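Local coordinates for ERPC (PDB 4BXM), which is an outer surface lipoprotein of the Lyme disease spirochaete that acquires host complement regulators and binds factor H, probably helping the bacterium evade complement, at residues A[20-25]-A[150-155]. Residues are numbered along the deposited sequence; the frame is centred on the assembly and turned at random.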
ATOM      1  N   SER A  20      10.510  10.751   6.780  1.00 23.52           N
ATOM      2  CA  SER A  20      10.820   9.893   7.870  1.00 24.00           C
ATOM      3  C   SER A  20       9.715   8.884   7.958  1.00 25.85           C
ATOM      4  O   SER A  20       9.943   7.683   7.712  1.00 21.35           O
ATOM      5  CB  SER A  20      10.913  10.707   9.154  1.00 25.96           C
ATOM      6  OG  SER A  20      11.408   9.864  10.137  1.00 28.42           O
ATOM      7  N   GLU A  21       8.519   9.347   8.353  1.00 23.92           N
ATOM      8  CA  GLU A  21       7.357   8.472   8.441  1.00 26.38           C
ATOM      9  C   GLU A  21       6.061   9.268   8.281  1.00 28.85           C
ATOM     10  O   GLU A  21       5.965  10.333   8.859  1.00 30.98           O
ATOM     11  CB  GLU A  21       7.329   7.767   9.788  1.00 26.75           C
ATOM     12  CG  GLU A  21       6.296   6.667   9.868  1.00 27.31           C
ATOM     13  CD  GLU A  21       6.235   5.915  11.180  1.00 28.95           C
ATOM     14  OE1 GLU A  21       5.744   6.439  12.153  1.00 40.06           O
ATOM     15  OE2 GLU A  21       6.575   4.739  11.223  1.00 33.22           O
ATOM     16  N   PHE A  22       5.081   8.777   7.518  1.00 28.94           N
ATOM     17  CA  PHE A  22       3.811   9.518   7.319  1.00 24.82           C
ATOM     18  C   PHE A  22       2.703   8.481   7.132  1.00 28.07           C
ATOM     19  O   PHE A  22       2.965   7.272   6.908  1.00 28.54           O
ATOM     20  CB  PHE A  22       3.943  10.525   6.179  1.00 25.98           C
ATOM     21  CG  PHE A  22       4.104   9.888   4.813  1.00 28.12           C
ATOM     22  CD1 PHE A  22       2.976   9.370   4.132  1.00 29.80           C
ATOM     23  CD2 PHE A  22       5.336   9.734   4.248  1.00 28.67           C
ATOM     24  CE1 PHE A  22       3.141   8.737   2.886  1.00 33.49           C
ATOM     25  CE2 PHE A  22       5.490   9.136   2.992  1.00 29.59           C
ATOM     26  CZ  PHE A  22       4.387   8.619   2.319  1.00 28.69           C
ATOM     27  N   THR A  23       1.480   8.943   7.224  1.00 26.03           N
ATOM     28  CA  THR A  23       0.334   8.086   7.299  1.00 27.15           C
ATOM     29  C   THR A  23      -0.630   8.615   6.272  1.00 31.57           C
ATOM     30  O   THR A  23      -0.826   9.853   6.154  1.00 29.93           O
ATOM     31  CB  THR A  23      -0.234   8.061   8.734  1.00 29.54           C
ATOM     32  OG1 THR A  23       0.706   7.400   9.580  1.00 32.22           O
ATOM     33  CG2 THR A  23      -1.508   7.287   8.818  1.00 31.97           C
ATOM     34  N   VAL A  24      -1.168   7.699   5.464  1.00 28.34           N
ATOM     35  CA  VAL A  24      -2.201   8.067   4.496  1.00 26.59           C
ATOM     36  C   VAL A  24      -3.298   7.067   4.585  1.00 26.79           C
ATOM     37  O   VAL A  24      -3.068   5.915   4.937  1.00 25.34           O
ATOM     38  CB  VAL A  24      -1.691   8.204   3.009  1.00 28.37           C
ATOM     39  CG1 VAL A  24      -0.759   9.386   2.849  1.00 34.40           C
ATOM     40  CG2 VAL A  24      -1.077   6.893   2.439  1.00 24.38           C
ATOM     41  N   LYS A  25      -4.524   7.516   4.260  1.00 27.38           N
ATOM     42  CA  LYS A  25      -5.692   6.679   4.216  1.00 28.19           C
ATOM     43  C   LYS A  25      -5.602   5.832   2.956  1.00 26.23           C
ATOM     44  O   LYS A  25      -5.145   6.290   1.888  1.00 25.94           O
ATOM     45  CB  LYS A  25      -6.967   7.496   4.185  1.00 35.12           C
ATOM     46  CG  LYS A  25      -7.154   8.294   5.473  1.00 37.30           C
ATOM     47  CD  LYS A  25      -8.590   8.208   5.927  1.00 48.62           C
ATOM     48  CE  LYS A  25      -8.837   9.017   7.194  1.00 51.09           C
ATOM     49  NZ  LYS A  25      -9.221  10.391   6.790  1.00 60.86           N
ATOM     50  N   GLU A 150      -2.768  13.449  -3.818  1.00 37.53           N
ATOM     51  CA  GLU A 150      -2.210  14.645  -3.173  1.00 38.24           C
ATOM     52  C   GLU A 150      -1.583  14.344  -1.871  1.00 34.17           C
ATOM     53  O   GLU A 150      -0.575  14.910  -1.581  1.00 34.94           O
ATOM     54  CB  GLU A 150      -3.280  15.729  -2.991  1.00 43.82           C
ATOM     55  CG  GLU A 150      -3.277  16.633  -4.233  1.00 52.86           C
ATOM     56  CD  GLU A 150      -1.907  17.294  -4.441  1.00 57.61           C
ATOM     57  OE1 GLU A 150      -1.393  17.859  -3.440  1.00 47.53           O
ATOM     58  OE2 GLU A 150      -1.338  17.228  -5.569  1.00 56.09           O
ATOM     59  N   ASP A 151      -2.181  13.435  -1.114  1.00 34.47           N
ATOM     60  CA  ASP A 151      -1.593  12.920   0.145  1.00 37.33           C
ATOM     61  C   ASP A 151      -0.180  12.381  -0.018  1.00 37.23           C
ATOM     62  O   ASP A 151       0.659  12.641   0.838  1.00 35.39           O
ATOM     63  CB  ASP A 151      -2.429  11.806   0.747  1.00 37.73           C
ATOM     64  CG  ASP A 151      -3.693  12.300   1.387  1.00 46.82           C
ATOM     65  OD1 ASP A 151      -3.712  13.525   1.676  1.00 49.59           O
ATOM     66  OD2 ASP A 151      -4.640  11.452   1.599  1.00 48.21           O
ATOM     67  N   LEU A 152       0.058  11.626  -1.111  1.00 34.10           N
ATOM     68  CA  LEU A 152       1.362  11.043  -1.412  1.00 30.56           C
ATOM     69  C   LEU A 152       2.349  12.099  -1.869  1.00 31.11           C
ATOM     70  O   LEU A 152       3.486  12.140  -1.400  1.00 28.97           O
ATOM     71  CB  LEU A 152       1.213   9.925  -2.482  1.00 28.71           C
ATOM     72  CG  LEU A 152       0.523   8.637  -2.014  1.00 25.83           C
ATOM     73  CD1 LEU A 152       0.037   7.762  -3.170  1.00 30.13           C
ATOM     74  CD2 LEU A 152       1.481   7.838  -1.124  1.00 25.37           C
ATOM     75  N   LYS A 153       1.934  12.945  -2.804  1.00 33.18           N
ATOM     76  CA  LYS A 153       2.783  14.016  -3.334  1.00 34.15           C
ATOM     77  C   LYS A 153       3.297  14.958  -2.230  1.00 32.09           C
ATOM     78  O   LYS A 153       4.458  15.335  -2.249  1.00 38.07           O
ATOM     79  CB  LYS A 153       2.049  14.888  -4.359  1.00 36.00           C
ATOM     80  CG  LYS A 153       1.866  14.258  -5.724  1.00 41.06           C
ATOM     81  CD  LYS A 153       1.554  15.342  -6.777  1.00 46.49           C
ATOM     82  CE  LYS A 153       2.549  15.365  -7.938  1.00 48.53           C
ATOM     83  NZ  LYS A 153       2.108  16.169  -9.154  1.00 46.88           N
ATOM     84  N   LYS A 154       2.435  15.339  -1.308  1.00 32.77           N
ATOM     85  CA  LYS A 154       2.867  16.196  -0.249  1.00 37.54           C
ATOM     86  C   LYS A 154       3.867  15.567   0.721  1.00 37.33           C
ATOM     87  O   LYS A 154       4.642  16.255   1.277  1.00 42.54           O
ATOM     88  CB  LYS A 154       1.695  16.845   0.472  1.00 37.66           C
ATOM     89  CG  LYS A 154       0.827  15.992   1.355  1.00 46.06           C
ATOM     90  CD  LYS A 154      -0.110  16.930   2.117  1.00 49.97           C
ATOM     91  CE  LYS A 154      -1.258  16.205   2.830  1.00 54.59           C
ATOM     92  NZ  LYS A 154      -0.867  15.872   4.241  1.00 55.74           N
ATOM     93  N   ASN A 155       3.881  14.262   0.882  1.00 36.94           N
ATOM     94  CA  ASN A 155       4.769  13.613   1.835  1.00 33.93           C
ATOM     95  C   ASN A 155       6.003  13.092   1.204  1.00 38.64           C
ATOM     96  O   ASN A 155       7.020  12.920   1.863  1.00 44.72           O
ATOM     97  CB  ASN A 155       4.039  12.471   2.477  1.00 33.43           C
ATOM     98  CG  ASN A 155       3.100  12.941   3.516  1.00 33.48           C
ATOM     99  OD1 ASN A 155       3.574  13.464   4.536  1.00 36.75           O
ATOM    100  ND2 ASN A 155       1.786  12.708   3.347  1.00 28.60           N
TER
HETATM  101  O   HOH W   1      -0.222  13.212   5.807  1.00 43.98           O
HETATM  102  O   HOH W   2      -5.579   8.637   0.625  1.00 34.51           O
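One face of the F22 ring is covered by the side chain of N155, while L152 comes to the edge, its CD2 near the ring plane and 4.4 Å from F22 CE1. N155 CB sits over the ring centre in a CH-pi contact, 3.4 Å from the centroid. Beyond it the carboxamide continues across the CG side of the ring, tilted only 3° from the ring plane: N155 CG lies above the outer side of the F22 CG–CD1 bond, N155 ND2 projects just outside F22 CD1 at 3.6 Å, and OD1 comes to F22 CB. F22 CG lies between the backbone N and the carbonyl carbon (chi1 68°), a rotation that turns one ring face to N155. N155 ND2 donates to D151 O, one turn earlier and 2.8 Å away; this bent bond, 143° at the hydrogen, helps fix the amide against the ring. The contact joins strand 21-29 of the large antiparallel sheet to the C-terminal helix 149-156, which follows directly on the adjacent strand 142-148, keeps roughly its direction and lies against strand 21-25, nearly antiparallel to it. F22 and V24, two residues apart, both point from the strand to the helix. V24 CG1 packs on D151 CB at 3.6 Å, and V24 CG2 approaches L152 CD2 at 4.5 Å; I147 of strand 142-148 touches both V24 and L152. F19 meets F22 edge-to-face. Two waters bridge the segments: one links K25 O to D151 OD2, whereas the other accepts from N155 ND2 and K154 NZ and donates weakly to T23 O.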